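Local coordinates for protein H127A/Y244A mutant of alginate lyase AlyC3 in complex with dimannuronate (Psychromonas sp., PDB 7C8F) that cleaves alginate as a polysaccharide lyase of family PL7, probably by beta-elimination, and is captured here as a doubly substituted form holding dimannuronate, at residues 86-91 against 234-239; 94-99 against 206-211; 117-122 against 243-248; 138-143 against 161-166. All coordinates share one frame; numbering follows the deposited sequence.

Interaction 1: 86-91 against 234-239; sequences FRTDLP and LLSYFK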
# COMPACT_ATOMS: atom_id res chain seq x y z
N PHE B 86 -1.65 -14.67 0.85
CA PHE B 86 -2.16 -14.63 -0.51
C PHE B 86 -2.48 -13.22 -0.97
O PHE B 86 -2.80 -12.32 -0.18
CB PHE B 86 -3.39 -15.53 -0.70
CG PHE B 86 -4.42 -15.45 0.41
CD1 PHE B 86 -5.34 -14.40 0.46
CD2 PHE B 86 -4.50 -16.45 1.36
CE1 PHE B 86 -6.30 -14.34 1.47
CE2 PHE B 86 -5.47 -16.41 2.37
CZ PHE B 86 -6.37 -15.35 2.42
N ARG B 87 -2.41 -13.03 -2.28
CA ARG B 87 -2.95 -11.83 -2.90
C ARG B 87 -4.47 -11.91 -2.93
O ARG B 87 -5.05 -12.98 -3.13
CB ARG B 87 -2.43 -11.70 -4.32
CG ARG B 87 -0.96 -11.37 -4.31
CD ARG B 87 -0.44 -10.93 -5.63
NE ARG B 87 -1.11 -9.77 -6.20
CZ ARG B 87 -0.51 -9.01 -7.10
NH1 ARG B 87 0.74 -9.31 -7.44
NH2 ARG B 87 -1.12 -7.98 -7.65
N THR B 88 -5.12 -10.77 -2.75
CA THR B 88 -6.58 -10.72 -2.70
C THR B 88 -7.16 -10.10 -3.96
O THR B 88 -8.40 -10.02 -4.08
CB THR B 88 -7.04 -9.89 -1.48
OG1 THR B 88 -6.72 -8.50 -1.70
CG2 THR B 88 -6.37 -10.38 -0.21
N ASP B 89 -6.32 -9.67 -4.89
CA ASP B 89 -6.73 -8.80 -5.98
C ASP B 89 -6.72 -9.46 -7.35
O ASP B 89 -6.99 -8.78 -8.34
CB ASP B 89 -5.85 -7.53 -6.00
CG ASP B 89 -4.35 -7.83 -6.11
OD1 ASP B 89 -3.86 -8.88 -5.63
OD2 ASP B 89 -3.63 -6.97 -6.68
N LEU B 90 -6.42 -10.76 -7.43
CA LEU B 90 -6.22 -11.31 -8.77
C LEU B 90 -7.41 -12.17 -9.19
O LEU B 90 -8.01 -12.85 -8.36
CB LEU B 90 -4.94 -12.15 -8.82
CG LEU B 90 -3.66 -11.36 -8.50
CD1 LEU B 90 -2.49 -12.31 -8.48
CD2 LEU B 90 -3.43 -10.24 -9.51
N PRO B 91 -7.78 -12.15 -10.47
CA PRO B 91 -9.00 -12.85 -10.89
C PRO B 91 -8.84 -14.36 -10.92
O PRO B 91 -9.85 -15.07 -10.84
CB PRO B 91 -9.26 -12.29 -12.30
CG PRO B 91 -7.90 -11.89 -12.80
CD PRO B 91 -7.14 -11.41 -11.58
N LEU B 234 -1.99 -5.65 -0.06
CA LEU B 234 -1.70 -6.32 1.20
C LEU B 234 -1.86 -7.83 1.06
O LEU B 234 -2.97 -8.32 0.82
CB LEU B 234 -2.61 -5.76 2.30
CG LEU B 234 -2.35 -4.28 2.60
CD1 LEU B 234 -3.45 -3.73 3.50
CD2 LEU B 234 -0.98 -4.11 3.25
N LEU B 235 -0.76 -8.56 1.22
CA LEU B 235 -0.86 -10.01 1.33
C LEU B 235 -1.60 -10.38 2.60
O LEU B 235 -1.37 -9.79 3.66
CB LEU B 235 0.54 -10.63 1.36
CG LEU B 235 1.43 -10.35 0.14
CD1 LEU B 235 2.76 -11.08 0.28
CD2 LEU B 235 0.73 -10.75 -1.15
N SER B 236 -2.52 -11.34 2.49
CA SER B 236 -3.49 -11.60 3.54
C SER B 236 -3.51 -13.09 3.89
O SER B 236 -2.99 -13.94 3.16
CB SER B 236 -4.87 -11.09 3.10
OG SER B 236 -4.80 -9.69 2.84
N TYR B 237 -4.10 -13.40 5.04
CA TYR B 237 -4.10 -14.79 5.50
C TYR B 237 -5.28 -15.06 6.41
O TYR B 237 -5.86 -14.14 7.00
CB TYR B 237 -2.79 -15.18 6.20
CG TYR B 237 -2.43 -14.38 7.44
CD1 TYR B 237 -1.69 -13.21 7.36
CD2 TYR B 237 -2.79 -14.84 8.71
CE1 TYR B 237 -1.33 -12.51 8.51
CE2 TYR B 237 -2.43 -14.17 9.85
CZ TYR B 237 -1.70 -13.00 9.75
OH TYR B 237 -1.33 -12.29 10.89
N PHE B 238 -5.62 -16.34 6.52
CA PHE B 238 -6.75 -16.79 7.34
C PHE B 238 -6.30 -17.23 8.73
O PHE B 238 -5.24 -17.84 8.90
CB PHE B 238 -7.41 -18.02 6.70
CG PHE B 238 -8.19 -17.73 5.45
CD1 PHE B 238 -9.25 -16.83 5.46
CD2 PHE B 238 -7.92 -18.44 4.29
CE1 PHE B 238 -9.99 -16.61 4.30
CE2 PHE B 238 -8.66 -18.23 3.14
CZ PHE B 238 -9.70 -17.31 3.14
N LYS B 239 -7.17 -16.98 9.71
CA LYS B 239 -7.07 -17.59 11.03
C LYS B 239 -8.45 -18.06 11.47
O LYS B 239 -9.47 -17.48 11.09
CB LYS B 239 -6.54 -16.62 12.09
CG LYS B 239 -5.12 -16.17 11.80
CD LYS B 239 -4.44 -15.52 13.00
CE LYS B 239 -4.97 -14.11 13.23
NZ LYS B 239 -4.28 -13.52 14.42
O HOH W 1 -3.94 -8.39 -1.73
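Phe-86 lays one face of its ring over the backbone of Ser-236, whose O sits 3.3 Å above the plane of the Phe-86 ring and over its centre. The same carbonyl accepts the amide of Phe-86, with Phe-86 N to Ser-236 O at 2.8 Å, and the pair is closed in return by Ser-236 N to Phe-86 O at 2.9 Å, a single antiparallel hydrogen-bonded bridge. One residue thus both binds and covers a peptide group, because CG of Phe-86 stands between its own N and carbonyl carbon (chi1 44°). Phe-238 receives the far end of this ring: Phe-86 CZ lies 3.7 Å above the Phe-238 plane, offset toward the rim, and the two planes are inclined at 53°.

Smaller contacts flank the aromatic pair. Thr-88 brings CG2 to within 3.5 Å of Ser-236 OG, a hydroxyl that donates to Leu-234 O and is also bonded to Trp-231. A water bridges Thr-88 N and Leu-234 O. Arg-87 meets Leu-235 only through its aliphatic stem, CG to CD2 at 3.6 Å. Beyond that its chain bends at chi3 (57°), and the guanidinium grips Asp-89 side-on, NE to OD1 and NH2 to OD2, each 2.9 Å. Arg-87 NH1 forms a salt bridge with Asp-229 of the second subunit, so this loop also reaches the dimer partner.

Strand 235-240 runs between strands 77-82 and 119-129, while Phe-86 stacks on Tyr-95 and Phe-238 packs against Ile-207 and Val-209 of strand 203-210, between the two sheets.

Interaction 2: 94-99 against 206-211; sequences LYTLSA and DITVGN
Within one sheet of the PL7 beta-sandwich, strands 93-103 and 203-210 pair antiparallel, with Tyr-95 facing Val-209 and Leu-97 facing Ile-207 in hydrogen-bonded pairs. Of their four N-H...O bonds the shortest runs from Val-209 N to Tyr-95 O, 2.8 Å. Between them lies the non-hydrogen-bonded pair Thr-96 and Thr-208, where the hydroxyls meet, OG1 to OG1 at 3.1 Å. Both threonines carry OG1 anti to the carbonyl carbon (chi1 -60° and -57°), which brings the two oxygens together.

Alternation along the strands sorts the chemistry in this jelly-roll sandwich, as in other concanavalin-like lyases. Tyr-95, Leu-97, Ile-207 and Val-209 point inward, where Phe-238 of the other sheet touches all four; Tyr-95 OH goes on to bond Glu-264. The opposite face carries Thr-96, Ser-98, Asp-206 and Thr-208, all partly exposed. There Ser-98 OG donates to Asp-206 OD1 at 3.0 Å, arriving on the anti side of that oxygen and 22° out of the carboxylate plane. A water donating to the same OD1 ties it to Ala-99 O. An alanine at Asp-206 would probably leave the Ser-98 hydroxyl and this water without their shared acceptor.

At the other end Leu-94 folds its CD2 against Gly-210, 3.7 Å from Gly-210 C. Gly-210, with no CB, lets that methyl lie directly against its backbone.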
# COMPACT_ATOMS: atom_id res chain seq x y z
N LEU B 94 -8.22 -17.55 -5.93
CA LEU B 94 -9.30 -17.43 -4.97
C LEU B 94 -9.00 -18.36 -3.80
O LEU B 94 -8.60 -19.51 -4.01
CB LEU B 94 -10.65 -17.83 -5.60
CG LEU B 94 -11.06 -17.11 -6.88
CD1 LEU B 94 -12.41 -17.62 -7.38
CD2 LEU B 94 -11.12 -15.62 -6.64
N TYR B 95 -9.17 -17.86 -2.58
CA TYR B 95 -8.79 -18.57 -1.37
C TYR B 95 -10.00 -18.67 -0.46
O TYR B 95 -10.65 -17.65 -0.19
CB TYR B 95 -7.64 -17.84 -0.67
CG TYR B 95 -6.46 -17.72 -1.61
CD1 TYR B 95 -6.33 -16.64 -2.46
CD2 TYR B 95 -5.52 -18.74 -1.69
CE1 TYR B 95 -5.28 -16.55 -3.36
CE2 TYR B 95 -4.46 -18.66 -2.59
CZ TYR B 95 -4.36 -17.56 -3.42
OH TYR B 95 -3.30 -17.45 -4.31
N THR B 96 -10.33 -19.88 -0.03
CA THR B 96 -11.58 -20.12 0.69
C THR B 96 -11.32 -20.80 2.03
O THR B 96 -10.60 -21.80 2.10
CB THR B 96 -12.57 -20.96 -0.13
OG1 THR B 96 -12.87 -20.27 -1.35
CG2 THR B 96 -13.86 -21.17 0.66
N LEU B 97 -11.93 -20.26 3.07
CA LEU B 97 -11.94 -20.87 4.39
C LEU B 97 -13.38 -21.24 4.68
O LEU B 97 -14.27 -20.39 4.60
CB LEU B 97 -11.43 -19.88 5.44
CG LEU B 97 -11.21 -20.45 6.83
CD1 LEU B 97 -9.95 -21.34 6.82
CD2 LEU B 97 -11.12 -19.32 7.87
N SER B 98 -13.61 -22.49 4.98
CA SER B 98 -14.93 -23.00 5.26
C SER B 98 -14.99 -23.58 6.64
O SER B 98 -14.21 -24.40 6.97
CB SER B 98 -15.32 -24.08 4.27
OG SER B 98 -15.25 -23.63 2.96
N ALA B 99 -15.98 -23.16 7.40
CA ALA B 99 -16.15 -23.64 8.73
C ALA B 99 -17.60 -23.86 9.12
O ALA B 99 -18.46 -23.32 8.55
CB ALA B 99 -15.54 -22.63 9.69
N ASP B 206 -18.60 -19.63 4.97
CA ASP B 206 -17.66 -19.81 3.86
C ASP B 206 -17.15 -18.44 3.46
O ASP B 206 -17.94 -17.57 3.07
CB ASP B 206 -18.31 -20.52 2.68
CG ASP B 206 -18.87 -21.88 3.05
OD1 ASP B 206 -18.07 -22.75 3.45
OD2 ASP B 206 -20.09 -22.09 2.93
N ILE B 207 -15.84 -18.23 3.57
CA ILE B 207 -15.20 -16.96 3.29
C ILE B 207 -14.31 -17.15 2.08
O ILE B 207 -13.38 -17.96 2.11
CB ILE B 207 -14.36 -16.47 4.48
CG1 ILE B 207 -15.21 -16.35 5.75
CG2 ILE B 207 -13.65 -15.15 4.11
CD1 ILE B 207 -14.39 -16.17 7.00
N THR B 208 -14.57 -16.39 1.01
CA THR B 208 -13.73 -16.44 -0.18
C THR B 208 -13.09 -15.08 -0.41
O THR B 208 -13.80 -14.06 -0.49
CB THR B 208 -14.51 -16.86 -1.42
OG1 THR B 208 -15.12 -18.13 -1.18
CG2 THR B 208 -13.57 -16.98 -2.64
N VAL B 209 -11.77 -15.06 -0.54
CA VAL B 209 -11.01 -13.84 -0.78
C VAL B 209 -10.28 -13.99 -2.10
O VAL B 209 -9.63 -15.02 -2.34
CB VAL B 209 -10.02 -13.59 0.37
CG1 VAL B 209 -9.37 -12.21 0.22
CG2 VAL B 209 -10.71 -13.72 1.72
N GLY B 210 -10.33 -12.98 -2.93
CA GLY B 210 -9.69 -13.02 -4.24
C GLY B 210 -10.50 -12.22 -5.23
O GLY B 210 -11.65 -11.84 -4.98
N ASN B 211 -9.87 -11.92 -6.37
CA ASN B 211 -10.56 -11.15 -7.42
C ASN B 211 -11.13 -9.82 -6.89
O ASN B 211 -12.19 -9.37 -7.31
CB ASN B 211 -11.64 -11.98 -8.11
CG ASN B 211 -12.19 -11.32 -9.36
OD1 ASN B 211 -11.45 -10.69 -10.11
ND2 ASN B 211 -13.49 -11.44 -9.58
O HOH W 2 -18.90 -24.08 5.74

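Interaction 3: 117-122 against 243-248; sequences QNEITF and ANQFTN. With BEM (beta-D-mannopyranuronic acid), chain D.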
# COMPACT_ATOMS: atom_id res chain seq x y z
N GLN B 117 -16.36 -3.89 24.45
CA GLN B 117 -16.48 -4.60 23.19
C GLN B 117 -17.30 -5.88 23.33
O GLN B 117 -18.29 -6.08 22.61
CB GLN B 117 -15.07 -4.92 22.67
CG GLN B 117 -15.02 -5.34 21.23
CD GLN B 117 -13.62 -5.30 20.69
OE1 GLN B 117 -12.68 -4.89 21.38
NE2 GLN B 117 -13.46 -5.74 19.45
N ASN B 118 -16.93 -6.76 24.25
CA ASN B 118 -17.67 -8.00 24.51
C ASN B 118 -17.94 -8.78 23.22
O ASN B 118 -19.08 -9.02 22.82
CB ASN B 118 -18.95 -7.73 25.32
CG ASN B 118 -18.67 -7.67 26.81
OD1 ASN B 118 -17.53 -7.87 27.24
ND2 ASN B 118 -19.70 -7.39 27.60
N GLU B 119 -16.83 -9.18 22.58
CA GLU B 119 -16.84 -9.98 21.36
C GLU B 119 -15.94 -11.19 21.52
O GLU B 119 -14.96 -11.15 22.28
CB GLU B 119 -16.35 -9.16 20.13
CG GLU B 119 -17.29 -8.01 19.77
CD GLU B 119 -16.69 -7.00 18.82
OE1 GLU B 119 -15.58 -7.23 18.29
OE2 GLU B 119 -17.35 -5.96 18.60
N ILE B 120 -16.28 -12.27 20.82
CA ILE B 120 -15.38 -13.40 20.58
C ILE B 120 -15.17 -13.48 19.08
O ILE B 120 -16.13 -13.64 18.33
CB ILE B 120 -15.96 -14.73 21.11
CG1 ILE B 120 -16.08 -14.70 22.63
CG2 ILE B 120 -15.06 -15.92 20.65
CD1 ILE B 120 -17.08 -15.72 23.19
N THR B 121 -13.91 -13.37 18.64
CA THR B 121 -13.58 -13.47 17.22
C THR B 121 -13.17 -14.90 16.94
O THR B 121 -12.30 -15.44 17.63
CB THR B 121 -12.41 -12.54 16.89
OG1 THR B 121 -12.81 -11.19 17.17
CG2 THR B 121 -11.99 -12.68 15.42
N PHE B 122 -13.80 -15.53 15.95
CA PHE B 122 -13.52 -16.93 15.65
C PHE B 122 -13.11 -17.21 14.21
O PHE B 122 -12.63 -18.32 13.93
CB PHE B 122 -14.67 -17.85 16.11
CG PHE B 122 -15.99 -17.55 15.48
CD1 PHE B 122 -16.86 -16.62 16.04
CD2 PHE B 122 -16.36 -18.20 14.32
CE1 PHE B 122 -18.08 -16.33 15.45
CE2 PHE B 122 -17.58 -17.93 13.72
CZ PHE B 122 -18.45 -16.98 14.29
N ALA B 243 -10.43 -15.66 19.79
CA ALA B 243 -9.66 -14.53 20.28
C ALA B 243 -10.62 -13.71 21.12
O ALA B 243 -11.74 -13.43 20.68
CB ALA B 243 -9.08 -13.70 19.13
N ASN B 244 -10.20 -13.34 22.33
CA ASN B 244 -11.11 -12.78 23.33
C ASN B 244 -11.07 -11.26 23.30
O ASN B 244 -10.00 -10.66 23.47
CB ASN B 244 -10.74 -13.24 24.73
CG ASN B 244 -10.91 -14.72 24.92
OD1 ASN B 244 -11.59 -15.39 24.15
ND2 ASN B 244 -10.31 -15.25 25.99
N GLN B 245 -12.23 -10.65 23.11
CA GLN B 245 -12.41 -9.22 23.37
C GLN B 245 -13.45 -9.06 24.47
O GLN B 245 -14.52 -8.45 24.27
CB GLN B 245 -12.77 -8.47 22.08
CG GLN B 245 -11.62 -8.45 21.04
CD GLN B 245 -11.69 -9.59 20.01
OE1 GLN B 245 -12.76 -10.11 19.71
NE2 GLN B 245 -10.53 -9.97 19.47
N PHE B 246 -13.16 -9.64 25.63
CA PHE B 246 -14.00 -9.56 26.82
C PHE B 246 -13.11 -9.96 27.99
O PHE B 246 -12.06 -10.59 27.78
CB PHE B 246 -15.23 -10.47 26.73
CG PHE B 246 -14.91 -11.93 26.76
CD1 PHE B 246 -14.50 -12.59 25.61
CD2 PHE B 246 -15.02 -12.66 27.94
CE1 PHE B 246 -14.20 -13.93 25.63
CE2 PHE B 246 -14.72 -14.01 27.97
CZ PHE B 246 -14.30 -14.65 26.82
N THR B 247 -13.50 -9.59 29.20
CA THR B 247 -12.65 -9.80 30.36
C THR B 247 -13.18 -10.88 31.29
O THR B 247 -14.38 -11.19 31.31
CB THR B 247 -12.41 -8.50 31.16
OG1 THR B 247 -13.55 -8.22 31.99
CG2 THR B 247 -12.14 -7.32 30.24
N ASN B 248 -12.26 -11.47 32.05
CA ASN B 248 -12.57 -12.29 33.22
C ASN B 248 -13.35 -13.56 32.89
O ASN B 248 -14.11 -14.06 33.72
CB ASN B 248 -13.30 -11.48 34.30
CG ASN B 248 -12.49 -10.29 34.79
OD1 ASN B 248 -12.92 -9.14 34.67
ND2 ASN B 248 -11.32 -10.56 35.34
C1 BEM D . -7.48 -5.94 16.88
C2 BEM D . -8.52 -5.83 17.99
O2 BEM D . -8.29 -4.67 18.76
C3 BEM D . -9.89 -5.68 17.37
O3 BEM D . -10.84 -5.38 18.34
C4 BEM D . -9.86 -4.42 16.58
O4 BEM D . -11.14 -4.02 16.19
C5 BEM D . -8.92 -4.65 15.45
O5 BEM D . -7.66 -4.84 16.03
C6 BEM D . -8.91 -3.46 14.58
O6B BEM D . -8.05 -2.62 14.73
O6A BEM D . -9.63 -3.53 13.62
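Thr-121 OG1 is held by two partners: it donates to Gln-245 OE1 across the strands at 2.8 Å, and it is also hydrogen-bonded to Arg-144. Gln-245 reaches it by a bend at chi2 (93°), which carries CD to the side of Thr-121 OG1. Its CB and CG lie under the amide of Gln-117, CB to Gln-117 CD at 3.6 Å, with the two amide planes only 27° apart.

Glu-119, a second-shell residue, helps orient the ligand-binding amide of Gln-117. Gln-117 NE2 makes two bonds, one to Glu-119 OE1 at 2.8 Å, met from above the carboxylate plane, and one to O3 of the mannuronate in chain D at 2.9 Å, almost straight at 169°. The rotation of the amide is thereby fixed. Glu-119 is itself bound to Arg-144 and Lys-148, and this cationic setting would probably stabilise its negative charge.

On the other face of the sheet Phe-246 packs against Ile-120, CE1 to CG1 at 3.6 Å, and turns its ring edge to Glu-119 O. Ile-120 continues toward Ile-103 of the opposing sheet.

The backbones pair antiparallel through Glu-119 with Gln-245 and Thr-121 with Ala-243; Ala-243 is probably one of the two engineered alanines, standing where PL7 lyases carry a tyrosine. At the end of the strand Asn-118, with a positive phi, and Glu-119 both face Gln-245. This is a G1 beta bulge, placed here where the sheet meets the loop that delivers Gln-117 to the glycan pocket.

Interaction 4: 138-143 against 161-166; sequences VPHPLL and MVKNNA. With BEM (beta-D-mannopyranuronic acid), chain D; BEM (beta-D-mannopyranuronic acid), chain C.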
# COMPACT_ATOMS: atom_id res chain seq x y z
N VAL B 138 -0.41 -3.45 8.25
CA VAL B 138 -1.50 -2.61 8.73
C VAL B 138 -2.10 -3.31 9.95
O VAL B 138 -2.50 -4.48 9.83
CB VAL B 138 -2.55 -2.39 7.63
CG1 VAL B 138 -3.78 -1.66 8.16
CG2 VAL B 138 -1.91 -1.59 6.49
N PRO B 139 -2.13 -2.68 11.13
CA PRO B 139 -2.49 -3.42 12.36
C PRO B 139 -3.99 -3.55 12.58
O PRO B 139 -4.48 -3.40 13.70
CB PRO B 139 -1.84 -2.57 13.46
CG PRO B 139 -1.93 -1.19 12.95
CD PRO B 139 -1.71 -1.29 11.43
N HIS B 140 -4.72 -3.84 11.50
CA HIS B 140 -6.16 -3.99 11.51
C HIS B 140 -6.40 -5.19 10.59
O HIS B 140 -5.85 -5.23 9.47
CB HIS B 140 -6.89 -2.78 10.92
CG HIS B 140 -6.48 -1.46 11.51
ND1 HIS B 140 -6.88 -1.04 12.76
CD2 HIS B 140 -5.72 -0.45 11.00
CE1 HIS B 140 -6.38 0.17 13.00
NE2 HIS B 140 -5.68 0.55 11.95
N PRO B 141 -7.20 -6.17 11.00
CA PRO B 141 -7.55 -7.25 10.08
C PRO B 141 -8.55 -6.77 9.05
O PRO B 141 -9.36 -5.87 9.30
CB PRO B 141 -8.18 -8.32 10.99
CG PRO B 141 -8.70 -7.56 12.13
CD PRO B 141 -7.84 -6.31 12.32
N LEU B 142 -8.50 -7.39 7.86
CA LEU B 142 -9.53 -7.12 6.87
C LEU B 142 -10.90 -7.53 7.38
O LEU B 142 -11.88 -6.80 7.20
CB LEU B 142 -9.21 -7.86 5.57
CG LEU B 142 -10.28 -7.73 4.48
CD1 LEU B 142 -10.47 -6.28 4.06
CD2 LEU B 142 -9.95 -8.61 3.28
N LEU B 143 -11.00 -8.68 8.04
CA LEU B 143 -12.27 -9.23 8.48
C LEU B 143 -12.10 -9.88 9.84
O LEU B 143 -11.16 -10.66 10.04
CB LEU B 143 -12.75 -10.30 7.48
CG LEU B 143 -13.93 -11.17 7.96
CD1 LEU B 143 -15.23 -10.33 8.07
CD2 LEU B 143 -14.14 -12.36 7.02
N MET B 161 -17.06 -7.83 10.77
CA MET B 161 -16.48 -6.50 10.94
C MET B 161 -15.42 -6.36 9.86
O MET B 161 -14.39 -7.04 9.91
CB MET B 161 -15.85 -6.39 12.33
CG MET B 161 -16.80 -6.78 13.48
SD MET B 161 -18.27 -5.73 13.52
CE MET B 161 -18.97 -6.16 15.12
N VAL B 162 -15.66 -5.50 8.88
CA VAL B 162 -14.82 -5.40 7.70
C VAL B 162 -14.10 -4.06 7.71
O VAL B 162 -14.75 -3.01 7.69
CB VAL B 162 -15.63 -5.60 6.41
CG1 VAL B 162 -14.75 -5.46 5.18
CG2 VAL B 162 -16.31 -6.97 6.43
N LYS B 163 -12.77 -4.10 7.72
CA LYS B 163 -11.99 -2.88 7.58
C LYS B 163 -12.14 -2.41 6.14
O LYS B 163 -11.91 -3.18 5.19
CB LYS B 163 -10.54 -3.23 7.91
CG LYS B 163 -9.48 -2.19 7.57
CD LYS B 163 -9.59 -0.90 8.41
CE LYS B 163 -8.26 -0.13 8.25
NZ LYS B 163 -8.28 1.25 8.81
N ASN B 164 -12.57 -1.15 5.95
CA ASN B 164 -13.03 -0.64 4.67
C ASN B 164 -12.07 0.35 4.01
O ASN B 164 -12.48 1.09 3.11
CB ASN B 164 -14.42 -0.00 4.82
CG ASN B 164 -15.23 -0.04 3.55
OD1 ASN B 164 -15.04 -0.90 2.69
ND2 ASN B 164 -16.15 0.91 3.41
N ASN B 165 -10.83 0.40 4.46
CA ASN B 165 -9.75 1.09 3.77
C ASN B 165 -8.45 0.42 4.21
O ASN B 165 -8.48 -0.54 4.98
CB ASN B 165 -9.80 2.62 4.02
CG ASN B 165 -9.68 2.98 5.50
OD1 ASN B 165 -8.94 2.35 6.25
ND2 ASN B 165 -10.42 4.02 5.91
N ALA B 166 -7.32 0.92 3.70
CA ALA B 166 -6.02 0.34 4.05
C ALA B 166 -5.20 1.26 4.95
O ALA B 166 -3.97 1.23 4.93
CB ALA B 166 -5.25 -0.07 2.80
C1 BEM D . -7.48 -5.94 16.88
C2 BEM D . -8.52 -5.83 17.99
O2 BEM D . -8.29 -4.67 18.76
C3 BEM D . -9.89 -5.68 17.37
O3 BEM D . -10.84 -5.38 18.34
C4 BEM D . -9.86 -4.42 16.58
O4 BEM D . -11.14 -4.02 16.19
C5 BEM D . -8.92 -4.65 15.45
O5 BEM D . -7.66 -4.84 16.03
C6 BEM D . -8.91 -3.46 14.58
O6B BEM D . -8.05 -2.62 14.73
O6A BEM D . -9.63 -3.53 13.62
C1 BEM C . -2.75 -7.79 16.37
C2 BEM C . -2.82 -6.35 15.91
O2 BEM C . -2.96 -6.29 14.50
C3 BEM C . -3.95 -5.63 16.60
O3 BEM C . -4.10 -4.35 16.09
C4 BEM C . -5.26 -6.41 16.49
O4 BEM C . -6.17 -5.85 17.43
C5 BEM C . -5.04 -7.86 16.85
O5 BEM C . -3.97 -8.45 16.16
C6 BEM C . -6.27 -8.56 16.45
O6B BEM C . -6.28 -9.15 15.37
O6A BEM C . -7.16 -8.69 17.27
O1 BEM C . -1.81 -8.53 15.62
O HOH W 3 -11.87 -6.07 10.57
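Backbone pairing joins Leu-142 and Leu-143 to strand 157-163. Lys-163 N donates to Leu-142 O at 2.9 Å, and Leu-143 faces Val-162 as an antiparallel non-hydrogen-bonded pair. One water adds a bridge by donating to Pro-141 O and Met-161 O, 2.8 Å from each.

Apolar contact between side chains is made by Leu-143 CD1, which touches Val-162 CG2 at 3.9 Å. Leu-142 instead sets a methyl against a backbone oxygen, its CD1, placed by chi2 (62°), lying beside Lys-163 O.

The long side chain of Lys-163 combines both kinds of contact. Bent at chi2 (67°), it runs past His-140, with CE 3.8 Å from His-140 CD2, and ends with NZ donating to Asn-165 OD1 at 2.9 Å and bonded to Val-167 O as well. An alanine at Lys-163 would probably leave these two oxygens without their shared ammonium donor and open a gap beside the His-140 ring.

Polar contacts with the sugar come from the 138-143 loop. His-140 ND1 donates to the carboxylate O6B of the mannuronate in chain D at 2.8 Å, the oxygen lying near the plane of the ring at its edge. Through its other nitrogen, NE2, His-140 is bonded to Cys-169 N, so the ring is held at two points. Pro-139 O accepts from O3 of the mannuronate in chain C at 2.6 Å.

Leu-142 and Leu-143 both face Val-125, a classic beta bulge, and the loop just before it forms one wall of the glycan pocket, to which Lys-170 and Tyr-189 also belong.

Overall arrangement
Interactions 1, 3 and 4 reach the same curled sheet, which carries the bound dimannuronate, whereas interaction 2 belongs to the sheet packed behind it. Interactions 1, 3 and 4 are buried; interaction 2 has one inward apolar face and one partly exposed polar face. Interactions 1 and 2 meet in the hydrophobic layer of the sandwich, where Phe-86 CB approaches Tyr-95 CE1 to 3.4 Å, and Ile-207 continues that layer to Leu-143 of interaction 4. Interactions 3 and 4 hold the same mannuronate, one through a glutamine amide, the other through a histidine. Accordingly, aromatic and aliphatic packing fills the layer between the sheets, hydroxyl-hydroxyl and hydroxyl-carboxylate bonds mark the outer face, and amide and charged networks the pocket.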